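Local coordinates for protein alcohol dehydrogenase IV (Corynebacterium glutamicum, PDB 3IV7) that probably reduces maleylacetate with a nicotinamide cofactor, as a member of the iron-containing alcohol dehydrogenase family, at residues A26-E31 and S57-A62; E33-A38 and I89-C94; K39-A44 and I63-V68; I107-A112 and L145-E150; S125-V130 and L228-F233. All coordinates share one frame; numbering follows the deposited sequence.

Contact 1: residues A26-E31 and S57-A62; sequences AFLKQE and SEIEVA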
# COMPACT_ATOMS: atom_id res chain seq x y z
N ALA A 26 16.20 -8.91 -17.39
CA ALA A 26 16.81 -7.58 -17.27
C ALA A 26 16.59 -7.02 -15.87
O ALA A 26 17.53 -6.52 -15.23
CB ALA A 26 16.24 -6.64 -18.34
N PHE A 27 15.38 -7.21 -15.32
CA PHE A 27 15.10 -6.82 -13.94
C PHE A 27 15.97 -7.58 -12.94
O PHE A 27 16.40 -7.01 -11.90
CB PHE A 27 13.64 -7.05 -13.56
CG PHE A 27 12.65 -6.07 -14.16
CD1 PHE A 27 12.96 -4.74 -14.33
CD2 PHE A 27 11.35 -6.47 -14.38
CE1 PHE A 27 12.01 -3.86 -14.83
CE2 PHE A 27 10.41 -5.58 -14.86
CZ PHE A 27 10.74 -4.29 -15.09
N LEU A 28 16.14 -8.89 -13.17
CA LEU A 28 16.95 -9.71 -12.24
C LEU A 28 18.36 -9.22 -12.24
O LEU A 28 18.98 -9.09 -11.19
CB LEU A 28 16.89 -11.20 -12.60
CG LEU A 28 17.65 -12.17 -11.65
CD1 LEU A 28 17.25 -11.95 -10.16
CD2 LEU A 28 17.41 -13.62 -12.04
N LYS A 29 18.88 -8.92 -13.44
CA LYS A 29 20.23 -8.37 -13.56
C LYS A 29 20.34 -7.08 -12.72
O LYS A 29 21.22 -6.94 -11.89
CB LYS A 29 20.58 -8.08 -15.04
CG LYS A 29 21.92 -7.29 -15.24
CD LYS A 29 22.44 -7.38 -16.68
CE LYS A 29 23.88 -6.83 -16.83
NZ LYS A 29 23.94 -5.33 -16.64
N GLN A 30 19.42 -6.16 -12.96
CA GLN A 30 19.37 -4.88 -12.26
C GLN A 30 19.35 -5.09 -10.76
O GLN A 30 20.10 -4.45 -10.00
CB GLN A 30 18.14 -4.12 -12.73
CG GLN A 30 18.01 -2.71 -12.28
CD GLN A 30 16.70 -2.08 -12.76
OE1 GLN A 30 16.20 -2.42 -13.83
NE2 GLN A 30 16.15 -1.16 -11.96
N GLU A 31 18.53 -6.04 -10.31
CA GLU A 31 18.37 -6.30 -8.88
C GLU A 31 19.64 -6.89 -8.25
O GLU A 31 20.05 -6.47 -7.16
CB GLU A 31 17.13 -7.22 -8.67
CG GLU A 31 16.80 -7.53 -7.32
CD GLU A 31 16.31 -6.33 -6.52
OE1 GLU A 31 16.08 -5.26 -7.07
OE2 GLU A 31 16.19 -6.49 -5.32
N SER A 57 19.62 -15.72 -17.17
CA SER A 57 20.63 -15.73 -18.24
C SER A 57 21.53 -14.49 -18.25
O SER A 57 22.58 -14.50 -18.87
CB SER A 57 19.96 -15.88 -19.62
OG SER A 57 19.10 -14.78 -19.87
N GLU A 58 21.11 -13.42 -17.59
CA GLU A 58 21.93 -12.23 -17.54
C GLU A 58 22.69 -12.10 -16.23
O GLU A 58 23.31 -11.05 -15.98
CB GLU A 58 21.10 -10.98 -17.78
CG GLU A 58 20.28 -10.98 -19.06
CD GLU A 58 19.75 -9.61 -19.41
OE1 GLU A 58 20.53 -8.64 -19.30
OE2 GLU A 58 18.56 -9.50 -19.76
N ILE A 59 22.67 -13.14 -15.38
CA ILE A 59 23.44 -13.12 -14.14
C ILE A 59 24.27 -14.36 -13.94
O ILE A 59 24.09 -15.37 -14.63
CB ILE A 59 22.54 -12.91 -12.87
CG1 ILE A 59 21.54 -14.08 -12.68
CG2 ILE A 59 21.80 -11.59 -12.95
CD1 ILE A 59 20.85 -14.09 -11.22
N GLU A 60 25.20 -14.29 -12.99
CA GLU A 60 25.99 -15.43 -12.60
C GLU A 60 25.25 -16.12 -11.47
O GLU A 60 24.81 -15.47 -10.53
CB GLU A 60 27.38 -15.01 -12.10
CG GLU A 60 28.16 -13.99 -12.99
CD GLU A 60 28.72 -14.60 -14.25
OE1 GLU A 60 28.13 -15.58 -14.77
OE2 GLU A 60 29.75 -14.09 -14.74
N VAL A 61 25.12 -17.43 -11.56
CA VAL A 61 24.41 -18.19 -10.57
C VAL A 61 25.35 -19.18 -9.93
O VAL A 61 25.95 -20.00 -10.62
CB VAL A 61 23.25 -18.92 -11.18
CG1 VAL A 61 22.68 -19.94 -10.18
CG2 VAL A 61 22.15 -17.90 -11.64
N ALA A 62 25.48 -19.10 -8.61
CA ALA A 62 26.38 -20.00 -7.86
C ALA A 62 25.79 -21.39 -7.70
O ALA A 62 26.48 -22.38 -7.79
CB ALA A 62 26.68 -19.40 -6.50
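Leu-28 and Ile-59 meet through their terminal methyls, CD2 of Leu-28 standing 3.6 Å from CD1 of Ile-59, and the two side chains cross at about a right angle. The other branch of Ile-59 has a separate task: its CG2 rests on the helix backbone, 3.6 Å from CA of Lys-29. One beta-branched residue thus touches a side chain and the main chain of successive helical positions. It does so with CG1 lodged between its own backbone N and carbonyl carbon (chi1 63°), which leaves CG2 beside the N.

Glu-58 extends the contact toward solvent. Its OE1 touches the stem of Lys-29 rather than the ammonium group, lying 3.5 Å from CD but 5.4 Å from NZ. The opposite charges may still attract at that range, yet Lys-29 NZ makes its salt bridge with Glu-33 one turn further along the helix, the chain bending at its last torsion (chi4 -69°). The second oxygen, Glu-58 OE2, sits 3.4 Å from Ala-26 N at an angle too poor for a hydrogen bond, and Ser-25 OG binds it instead. A carboxylate here, close to the start of the helix, would probably be stabilised by the helix dipole.

No hydrogen bond joins the two segments directly. Helix 24-35 is seated by Leu-28 on Ile-153 of strand 151-154 and by Phe-27 on Met-18 of strand 7-20, while Ile-59 also touches Val-40 of strand 40-43; the loop leading from helix 49-55 to strand 63-65 passes along the side of helix 24-35 through Glu-58 and Ile-59.

Contact 2: residues E33-A38 and I89-C94; sequences ERRGSA and IDLLVC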
# COMPACT_ATOMS: atom_id res chain seq x y z
N GLU A 33 22.73 -6.57 -9.41
CA GLU A 33 23.77 -5.58 -9.49
C GLU A 33 23.58 -4.49 -8.43
O GLU A 33 24.53 -4.11 -7.78
CB GLU A 33 23.87 -5.00 -10.90
CG GLU A 33 24.44 -6.01 -11.88
CD GLU A 33 24.84 -5.44 -13.19
OE1 GLU A 33 24.18 -4.49 -13.66
OE2 GLU A 33 25.81 -5.96 -13.76
N ARG A 34 22.33 -4.07 -8.22
CA ARG A 34 22.01 -3.08 -7.19
C ARG A 34 22.42 -3.61 -5.79
O ARG A 34 22.93 -2.87 -4.95
CB ARG A 34 20.53 -2.76 -7.26
CG ARG A 34 20.01 -1.86 -6.15
CD ARG A 34 18.51 -1.62 -6.30
NE ARG A 34 17.68 -2.73 -5.82
CZ ARG A 34 17.24 -2.87 -4.56
NH1 ARG A 34 17.57 -1.98 -3.62
NH2 ARG A 34 16.47 -3.92 -4.23
N ARG A 35 22.26 -4.91 -5.58
CA ARG A 35 22.64 -5.54 -4.30
C ARG A 35 24.12 -5.83 -4.20
O ARG A 35 24.65 -6.02 -3.11
CB ARG A 35 21.87 -6.86 -4.10
CG ARG A 35 20.40 -6.67 -3.95
CD ARG A 35 19.60 -8.01 -4.02
NE ARG A 35 18.19 -7.72 -3.81
CZ ARG A 35 17.65 -7.54 -2.61
NH1 ARG A 35 18.38 -7.69 -1.50
NH2 ARG A 35 16.37 -7.21 -2.52
N GLY A 36 24.80 -5.90 -5.35
CA GLY A 36 26.20 -6.31 -5.38
C GLY A 36 26.39 -7.79 -5.07
O GLY A 36 27.53 -8.24 -4.80
N SER A 37 25.31 -8.57 -5.20
CA SER A 37 25.29 -10.00 -4.85
C SER A 37 26.30 -10.77 -5.64
O SER A 37 26.34 -10.66 -6.86
CB SER A 37 23.90 -10.58 -5.13
OG SER A 37 22.91 -9.79 -4.53
N ALA A 38 27.11 -11.57 -4.95
CA ALA A 38 28.20 -12.33 -5.59
C ALA A 38 27.97 -13.84 -5.63
O ALA A 38 28.75 -14.56 -6.29
CB ALA A 38 29.55 -12.02 -4.87
N ILE A 89 25.99 -18.56 0.01
CA ILE A 89 25.02 -17.87 -0.78
C ILE A 89 24.68 -16.50 -0.16
O ILE A 89 24.60 -16.37 1.05
CB ILE A 89 23.75 -18.72 -0.87
CG1 ILE A 89 24.04 -19.98 -1.69
CG2 ILE A 89 22.63 -17.94 -1.50
CD1 ILE A 89 24.59 -19.70 -3.11
N ASP A 90 24.50 -15.49 -0.99
CA ASP A 90 24.16 -14.18 -0.50
C ASP A 90 22.86 -13.62 -1.07
O ASP A 90 22.43 -12.53 -0.68
CB ASP A 90 25.34 -13.18 -0.65
CG ASP A 90 25.66 -12.83 -2.10
OD1 ASP A 90 25.06 -13.41 -3.02
OD2 ASP A 90 26.55 -11.95 -2.31
N LEU A 91 22.23 -14.36 -1.96
CA LEU A 91 20.92 -13.99 -2.48
C LEU A 91 20.17 -15.24 -2.88
O LEU A 91 20.75 -16.16 -3.47
CB LEU A 91 21.05 -13.05 -3.68
CG LEU A 91 19.76 -12.45 -4.27
CD1 LEU A 91 19.10 -11.53 -3.28
CD2 LEU A 91 20.07 -11.70 -5.58
N LEU A 92 18.89 -15.30 -2.49
CA LEU A 92 17.97 -16.35 -2.94
C LEU A 92 17.10 -15.81 -4.07
O LEU A 92 16.54 -14.70 -3.96
CB LEU A 92 17.04 -16.77 -1.78
CG LEU A 92 17.70 -17.30 -0.51
CD1 LEU A 92 16.67 -17.57 0.58
CD2 LEU A 92 18.48 -18.52 -0.84
N VAL A 93 17.00 -16.56 -5.16
CA VAL A 93 16.10 -16.20 -6.25
C VAL A 93 15.19 -17.39 -6.51
O VAL A 93 15.66 -18.48 -6.73
CB VAL A 93 16.85 -15.80 -7.59
CG1 VAL A 93 15.83 -15.39 -8.63
CG2 VAL A 93 17.90 -14.67 -7.37
N CYS A 94 13.87 -17.20 -6.43
CA CYS A 94 12.98 -18.32 -6.67
C CYS A 94 12.10 -18.08 -7.85
O CYS A 94 11.55 -17.00 -8.02
CB CYS A 94 12.15 -18.65 -5.41
SG CYS A 94 11.31 -17.23 -4.60
O HOH W 1 22.93 -10.35 -1.85
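Ser-37 and Asp-90 bring the two backbones to 6.1 Å between their CA atoms, at the point where helix 24-35 has ended and strand 91-96 begins. The carboxylate of Asp-90, whose CG stands between its own backbone N and carbonyl carbon (chi1 68°), carries the polar part of the contact. Its OD2 accepts the backbone N-H of Ala-38 in a short, almost straight bond, 2.7 Å from N to OD2 with 171° at the hydrogen, received on the syn lone pair. OD1 accepts the amide of Lys-39; each oxygen takes one of two consecutive N-H groups, which should restrain the carboxylate's rotation. A water also donates to Asp-90 O and hydrogen-bonds to Ser-37 OG.

Beside these polar links the forked end of Leu-91 faces two neighbours. CD1 of Leu-91 lies 3.6 Å from CD of Arg-35, the two chains crossing at about a right angle, and CD2 of Leu-91 is 3.6 Å from OG of Ser-37. Arg-35 contributes its carbon stem, while its NE forms a salt bridge with Glu-31.

Gly-36, with positive phi, is the C-prime residue of a Schellman motif: Ser-37 N bonds back to Val-32 O, and Gly-36 N to Glu-33 O. The arrangement is a helix-to-strand turn of an alpha/beta fold, its outgoing chain fastened by an aspartate at the foot of the adjacent parallel strand.

Contact 3: residues K39-A44 and I63-V68; sequences KVMVIA and IWHDEV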
# COMPACT_ATOMS: atom_id res chain seq x y z
N LYS A 39 26.95 -14.34 -4.93
CA LYS A 39 26.72 -15.79 -4.86
C LYS A 39 25.25 -16.11 -4.78
O LYS A 39 24.73 -16.43 -3.72
CB LYS A 39 27.47 -16.40 -3.67
CG LYS A 39 28.98 -16.33 -3.79
CD LYS A 39 29.67 -17.49 -3.10
CE LYS A 39 29.64 -18.75 -3.97
NZ LYS A 39 30.48 -19.84 -3.38
N VAL A 40 24.62 -16.07 -5.95
CA VAL A 40 23.23 -16.23 -6.12
C VAL A 40 22.81 -17.70 -6.17
O VAL A 40 23.44 -18.53 -6.86
CB VAL A 40 22.77 -15.57 -7.45
CG1 VAL A 40 21.25 -15.74 -7.64
CG2 VAL A 40 23.18 -14.08 -7.49
N MSE A 41 21.74 -18.02 -5.46
CA MSE A 41 21.14 -19.34 -5.50
C MSE A 41 19.77 -19.23 -6.14
O MSE A 41 18.91 -18.49 -5.66
CB MSE A 41 21.02 -19.89 -4.09
CG MSE A 41 20.34 -21.30 -3.97
SE MSE A 41 20.41 -21.86 -2.09
CE MSE A 41 19.49 -23.56 -2.14
N VAL A 42 19.58 -19.94 -7.25
CA VAL A 42 18.28 -19.98 -7.93
C VAL A 42 17.54 -21.27 -7.53
O VAL A 42 18.09 -22.39 -7.60
CB VAL A 42 18.42 -19.90 -9.46
CG1 VAL A 42 17.09 -20.11 -10.13
CG2 VAL A 42 18.99 -18.53 -9.87
N ILE A 43 16.31 -21.10 -7.11
CA ILE A 43 15.49 -22.20 -6.63
C ILE A 43 14.33 -22.35 -7.58
O ILE A 43 13.57 -21.40 -7.79
CB ILE A 43 14.95 -21.92 -5.19
CG1 ILE A 43 16.10 -21.78 -4.22
CG2 ILE A 43 13.97 -23.02 -4.74
CD1 ILE A 43 15.78 -20.98 -3.00
N ALA A 44 14.17 -23.54 -8.13
CA ALA A 44 13.08 -23.81 -9.07
C ALA A 44 12.88 -25.33 -9.19
O ALA A 44 13.83 -26.07 -9.18
CB ALA A 44 13.42 -23.20 -10.47
N ILE A 63 24.50 -21.45 -7.42
CA ILE A 63 23.84 -22.74 -7.17
C ILE A 63 22.45 -22.76 -7.81
O ILE A 63 21.70 -21.77 -7.70
CB ILE A 63 23.65 -23.00 -5.63
CG1 ILE A 63 24.98 -23.29 -4.95
CG2 ILE A 63 22.66 -24.16 -5.41
CD1 ILE A 63 25.63 -24.68 -5.35
N TRP A 64 22.13 -23.87 -8.46
CA TRP A 64 20.79 -24.15 -8.98
C TRP A 64 20.20 -25.27 -8.12
O TRP A 64 20.78 -26.35 -8.06
CB TRP A 64 20.84 -24.62 -10.42
CG TRP A 64 21.54 -23.69 -11.34
CD1 TRP A 64 22.86 -23.71 -11.65
CD2 TRP A 64 20.95 -22.66 -12.13
NE1 TRP A 64 23.14 -22.71 -12.55
CE2 TRP A 64 21.98 -22.07 -12.88
CE3 TRP A 64 19.66 -22.15 -12.24
CZ2 TRP A 64 21.76 -21.00 -13.73
CZ3 TRP A 64 19.43 -21.12 -13.11
CH2 TRP A 64 20.48 -20.54 -13.84
N HIS A 65 19.09 -25.01 -7.46
CA HIS A 65 18.54 -25.96 -6.52
C HIS A 65 17.15 -26.32 -6.96
O HIS A 65 16.28 -25.45 -7.06
CB HIS A 65 18.53 -25.35 -5.12
CG HIS A 65 18.08 -26.28 -4.05
ND1 HIS A 65 18.93 -27.18 -3.44
CD2 HIS A 65 16.87 -26.46 -3.46
CE1 HIS A 65 18.26 -27.87 -2.53
NE2 HIS A 65 17.01 -27.46 -2.53
N ASP A 66 16.92 -27.62 -7.26
CA ASP A 66 15.63 -28.04 -7.76
C ASP A 66 14.77 -28.90 -6.84
O ASP A 66 13.64 -29.28 -7.23
CB ASP A 66 15.72 -28.66 -9.16
CG ASP A 66 16.49 -29.99 -9.19
OD1 ASP A 66 16.82 -30.57 -8.13
OD2 ASP A 66 16.76 -30.45 -10.32
N GLU A 67 15.20 -29.12 -5.59
CA GLU A 67 14.37 -29.92 -4.67
C GLU A 67 13.26 -29.10 -4.06
O GLU A 67 13.36 -28.62 -2.96
CB GLU A 67 15.19 -30.63 -3.58
CG GLU A 67 14.30 -31.56 -2.77
CD GLU A 67 14.98 -32.28 -1.63
OE1 GLU A 67 16.05 -31.85 -1.16
OE2 GLU A 67 14.39 -33.27 -1.15
N VAL A 68 12.17 -28.95 -4.81
CA VAL A 68 11.03 -28.21 -4.38
C VAL A 68 9.95 -29.24 -4.13
O VAL A 68 9.69 -30.07 -4.98
CB VAL A 68 10.59 -27.21 -5.47
CG1 VAL A 68 9.23 -26.56 -5.13
CG2 VAL A 68 11.68 -26.18 -5.70
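Met-41, present as selenomethionine, lays its terminal methyl over one face of the His-65 ring. CE of Met-41 lies 4.0 Å from the ring centroid and 29° off the ring normal, a CH-pi contact. The same methyl is 3.6 Å from CB of His-65. Met-41 is paired in the sheet with Ile-63, and its extended chain, with CE anti at the last torsion (chi3 178°), carries the methyl forward to the residue two places beyond. The side chains of Met-41 and His-65 lie side by side and point the same way.

The backbones form a regular parallel pairing, the axes 19° apart. Ile-63 N bonds to Val-40 O, Val-42 N to Ile-63 O, His-65 N to Val-42 O and Ala-44 N to His-65 O. Past the last of these, CA of Asp-66 approaches O of Ala-44 to 3.0 Å in a CA-H...O contact. Val-68 then turns back, its CG2 4.0 Å from CG2 of Ile-43.

On the opposite face, Val-42 meets the benzo side of Trp-64, CB of Val-42 lying 3.8 Å from CE3 of Trp-64, and the indole stacks with His-53. This is the face covered by helix 49-55, the connection of the beta-alpha-beta unit; Met-41, Ile-63 and His-65 face helix 74-86.

Main-chain bonds set the register, whereas weakly polar and apolar side-chain contacts occupy the two faces; the largely apolar, buried setting of His-65 may disfavour a charged ring.

Contact 4: residues I107-A112 and L145-E150; sequences IAMTTA and LKVLPE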
# COMPACT_ATOMS: atom_id res chain seq x y z
N ILE A 107 14.27 -21.17 3.82
CA ILE A 107 15.71 -20.88 3.93
C ILE A 107 15.95 -19.55 4.63
O ILE A 107 16.82 -19.45 5.48
CB ILE A 107 16.41 -20.83 2.55
CG1 ILE A 107 16.30 -22.18 1.84
CG2 ILE A 107 17.93 -20.50 2.74
CD1 ILE A 107 16.74 -22.14 0.34
N ALA A 108 15.18 -18.53 4.26
CA ALA A 108 15.32 -17.21 4.89
C ALA A 108 15.00 -17.23 6.40
O ALA A 108 15.54 -16.43 7.16
CB ALA A 108 14.43 -16.21 4.18
N MSE A 109 14.14 -18.14 6.83
CA MSE A 109 13.77 -18.23 8.25
C MSE A 109 14.98 -18.37 9.14
O MSE A 109 15.01 -17.80 10.23
CB MSE A 109 12.85 -19.41 8.51
CG MSE A 109 11.48 -19.28 7.91
SE MSE A 109 10.47 -20.97 8.09
CE MSE A 109 10.25 -20.97 9.99
N THR A 110 15.94 -19.19 8.71
CA THR A 110 17.11 -19.47 9.52
C THR A 110 18.38 -18.69 9.12
O THR A 110 19.24 -18.50 9.94
CB THR A 110 17.43 -20.94 9.53
OG1 THR A 110 17.69 -21.38 8.19
CG2 THR A 110 16.24 -21.73 10.09
N THR A 111 18.49 -18.31 7.86
CA THR A 111 19.69 -17.64 7.34
C THR A 111 19.55 -16.12 7.24
O THR A 111 20.55 -15.42 7.11
CB THR A 111 20.01 -18.14 5.91
OG1 THR A 111 18.95 -17.77 5.04
CG2 THR A 111 20.20 -19.66 5.88
N ALA A 112 18.32 -15.62 7.25
CA ALA A 112 18.07 -14.21 7.07
C ALA A 112 18.46 -13.72 5.66
O ALA A 112 18.51 -12.53 5.43
CB ALA A 112 18.84 -13.34 8.19
N LEU A 145 8.84 -11.70 9.40
CA LEU A 145 9.19 -10.65 8.38
C LEU A 145 10.34 -11.07 7.46
O LEU A 145 10.38 -10.67 6.30
CB LEU A 145 9.54 -9.31 9.05
CG LEU A 145 9.92 -8.14 8.07
CD1 LEU A 145 8.74 -7.78 7.08
CD2 LEU A 145 10.42 -6.87 8.84
N LYS A 146 11.27 -11.87 7.98
CA LYS A 146 12.41 -12.32 7.16
C LYS A 146 12.00 -13.16 5.99
O LYS A 146 12.78 -13.30 5.08
CB LYS A 146 13.44 -13.12 8.00
CG LYS A 146 13.96 -12.38 9.20
CD LYS A 146 15.26 -13.00 9.75
CE LYS A 146 15.16 -14.47 9.93
NZ LYS A 146 14.01 -14.85 10.77
N VAL A 147 10.77 -13.74 5.99
CA VAL A 147 10.38 -14.55 4.87
C VAL A 147 9.71 -13.77 3.74
O VAL A 147 9.53 -14.31 2.67
CB VAL A 147 9.54 -15.77 5.26
CG1 VAL A 147 10.18 -16.45 6.44
CG2 VAL A 147 8.07 -15.40 5.55
N LEU A 148 9.38 -12.51 3.97
CA LEU A 148 8.80 -11.69 2.92
C LEU A 148 9.88 -11.40 1.86
O LEU A 148 10.91 -10.86 2.18
CB LEU A 148 8.30 -10.34 3.49
CG LEU A 148 7.71 -9.36 2.48
CD1 LEU A 148 6.39 -9.90 1.91
CD2 LEU A 148 7.52 -7.94 3.15
N PRO A 149 9.63 -11.76 0.59
CA PRO A 149 10.68 -11.43 -0.38
C PRO A 149 10.88 -9.92 -0.46
O PRO A 149 9.91 -9.16 -0.43
CB PRO A 149 10.13 -11.99 -1.69
CG PRO A 149 9.26 -13.15 -1.27
CD PRO A 149 8.70 -12.80 0.08
N GLU A 150 12.11 -9.50 -0.52
CA GLU A 150 12.42 -8.09 -0.61
C GLU A 150 12.04 -7.51 -1.96
O GLU A 150 11.72 -6.34 -2.06
CB GLU A 150 13.87 -7.84 -0.35
CG GLU A 150 14.26 -8.03 1.04
CD GLU A 150 15.69 -7.63 1.32
OE1 GLU A 150 16.37 -7.14 0.40
OE2 GLU A 150 16.12 -7.84 2.45
O HOH W 2 16.96 -10.18 3.89
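Met-109 and Val-147 lie side by side and point the same way, joining the end of helix 98-111, in the Rossmann-like alpha/beta part of the fold, to a short 3-10 turn before strand 151-154. CG of Met-109, a selenomethionine, is 3.4 Å from CG1 of Val-147, tighter than ordinary carbon contact. Nearby, the methyl CB of Ala-108 faces a backbone atom, O of Lys-146, at 3.5 Å.

Lys-146 reaches across the helix end. Its chain bends at both outer torsions (chi3 -49°, chi4 -54°), folding CE and NZ over the last-turn carbonyls. CE lies 3.4 Å from O of Ala-108, and NZ makes a weak hydrogen bond of 3.2 Å to O of Met-109. The stronger partner of the ammonium is Asp-144, by a salt bridge. CD of Lys-146 meanwhile packs 3.9 Å from CB of Ala-112, which leaves the helix with positive phi. A positive charge beside the carboxyl-terminal turn may be electrostatically favourable, although Asp-144 partly offsets it.

The last turn of helix 98-111 is also tied internally: Ile-107 O accepts from Thr-111 N and from Thr-111 OG1, the latter 2.7 Å away and standing 51° out of the carbonyl plane.

Contact 5: residues S125-V130 and L228-F233; sequences SEATNV and LAAVSF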
# COMPACT_ATOMS: atom_id res chain seq x y z
N SER A 125 2.14 -15.97 -2.56
CA SER A 125 3.03 -16.16 -1.43
C SER A 125 4.13 -15.13 -1.42
O SER A 125 4.61 -14.76 -0.38
CB SER A 125 3.61 -17.58 -1.40
OG SER A 125 4.35 -17.77 -0.19
N GLU A 126 4.50 -14.63 -2.61
CA GLU A 126 5.61 -13.65 -2.74
C GLU A 126 5.33 -12.30 -2.05
O GLU A 126 6.25 -11.52 -1.81
CB GLU A 126 5.93 -13.40 -4.21
CG GLU A 126 4.78 -12.76 -5.04
CD GLU A 126 3.76 -13.73 -5.55
OE1 GLU A 126 3.77 -14.89 -5.14
OE2 GLU A 126 2.92 -13.31 -6.36
N ALA A 127 4.07 -12.05 -1.73
CA ALA A 127 3.68 -10.84 -1.08
C ALA A 127 3.26 -11.03 0.35
O ALA A 127 2.71 -10.14 0.92
CB ALA A 127 2.58 -10.17 -1.86
N THR A 128 3.52 -12.19 0.96
CA THR A 128 3.21 -12.37 2.39
C THR A 128 4.47 -12.75 3.20
O THR A 128 5.49 -13.28 2.64
CB THR A 128 2.13 -13.46 2.63
OG1 THR A 128 2.74 -14.75 2.60
CG2 THR A 128 1.02 -13.41 1.58
N ASN A 129 4.36 -12.52 4.48
CA ASN A 129 5.38 -12.85 5.44
C ASN A 129 5.00 -14.12 6.17
O ASN A 129 5.39 -14.32 7.30
CB ASN A 129 5.55 -11.72 6.43
CG ASN A 129 4.24 -11.30 7.10
OD1 ASN A 129 3.17 -11.86 6.82
ND2 ASN A 129 4.31 -10.24 7.88
N VAL A 130 4.23 -14.97 5.49
CA VAL A 130 3.75 -16.24 6.03
C VAL A 130 4.60 -17.36 5.48
O VAL A 130 4.84 -17.45 4.25
CB VAL A 130 2.26 -16.49 5.64
CG1 VAL A 130 1.79 -17.93 6.07
CG2 VAL A 130 1.36 -15.40 6.27
N LEU A 228 -1.84 -7.55 -5.28
CA LEU A 228 -2.64 -6.75 -4.33
C LEU A 228 -3.50 -7.61 -3.40
O LEU A 228 -3.67 -7.30 -2.22
CB LEU A 228 -3.46 -5.72 -5.06
CG LEU A 228 -2.54 -4.63 -5.66
CD1 LEU A 228 -3.35 -3.58 -6.20
CD2 LEU A 228 -1.58 -4.08 -4.58
N ALA A 229 -4.01 -8.72 -3.91
CA ALA A 229 -4.76 -9.65 -3.07
C ALA A 229 -3.91 -10.11 -1.88
O ALA A 229 -4.39 -10.16 -0.75
CB ALA A 229 -5.20 -10.85 -3.89
N ALA A 230 -2.66 -10.50 -2.18
CA ALA A 230 -1.76 -11.04 -1.18
C ALA A 230 -1.26 -9.98 -0.20
O ALA A 230 -1.18 -10.24 1.02
CB ALA A 230 -0.58 -11.77 -1.86
N VAL A 231 -0.97 -8.78 -0.70
CA VAL A 231 -0.58 -7.67 0.16
C VAL A 231 -1.72 -7.33 1.15
O VAL A 231 -1.47 -7.08 2.34
CB VAL A 231 -0.21 -6.42 -0.66
CG1 VAL A 231 -0.02 -5.20 0.28
CG2 VAL A 231 1.14 -6.68 -1.50
N SER A 232 -2.96 -7.37 0.66
CA SER A 232 -4.13 -7.16 1.51
C SER A 232 -4.22 -8.24 2.61
O SER A 232 -4.41 -7.95 3.79
CB SER A 232 -5.40 -7.21 0.65
OG SER A 232 -6.55 -7.05 1.48
N PHE A 233 -4.08 -9.49 2.18
CA PHE A 233 -4.16 -10.65 3.03
C PHE A 233 -3.02 -10.70 4.08
O PHE A 233 -3.27 -11.01 5.22
CB PHE A 233 -4.13 -11.90 2.14
CG PHE A 233 -3.92 -13.16 2.87
CD1 PHE A 233 -4.91 -13.69 3.65
CD2 PHE A 233 -2.77 -13.91 2.66
CE1 PHE A 233 -4.73 -14.90 4.31
CE2 PHE A 233 -2.60 -15.11 3.30
CZ PHE A 233 -3.58 -15.59 4.13
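Ala-127 and Ala-230 meet at the junction between the two halves of the iron-containing alcohol dehydrogenase fold, an amino-terminal alpha/beta part and a carboxyl-terminal helical part. In relatives the active-site cleft lies between these halves. Here a loop of the first, leading into strand 130-135, is set against helix 216-236 of the second, and a bound 1,2-ethanediol, probably from the crystallisation liquor, lies about 5 Å from the side chain of Val-231.

Small side chains allow the close approach. The two methyls face each other, CB of Ala-127 being 3.5 Å from CB of Ala-230, and the CA atoms are 5.4 Å apart. CB of Ala-127 also touches CG2 of Val-231 at 3.8 Å. Thr-128 adds the second point of packing with its methyl: CG2 is 4.1 Å from CB of Ala-230 and 4.0 Å from CD2 of Phe-233, coming to the edge of that ring, near its plane. The ring of Phe-233 also stacks with His-177 and His-242, so the threonine methyl adjoins an aromatic cluster within the helical part.

The contact across the junction is apolar, and the polar branch of Thr-128 turns to its own half of the protein. OG1 hydrogen-bonds to Lys-105 NZ of helix 98-111 and, placed between the backbone N and the carbonyl carbon (chi1 81°), closes an ST turn by accepting Val-130 N at 3.3 Å.

In the fold
Contacts 1, 2 and 3 belong to one sheet-and-helix region. Contacts 1 and 2 share helix 24-35, with centres 9 Å apart. Contact 3 is nested in the loop closed by contact 2, and Val-93 N and O probably bond to Met-41 O and Ile-43 N. Contact 4 is joined to contact 2 by a 2.8 Å salt bridge from Arg-35 NH1 to Glu-150 OE1, and to contact 3 through Ile-107. It also touches contact 5, where Pro-149 CD lies 3.4 Å from Glu-126 O. Contact 5 alone crosses to the helical half, at the junction where relatives have the active-site cleft and where 1,2-ethanediol is bound near Val-231; its centre is about 24 Å from that of contact 1.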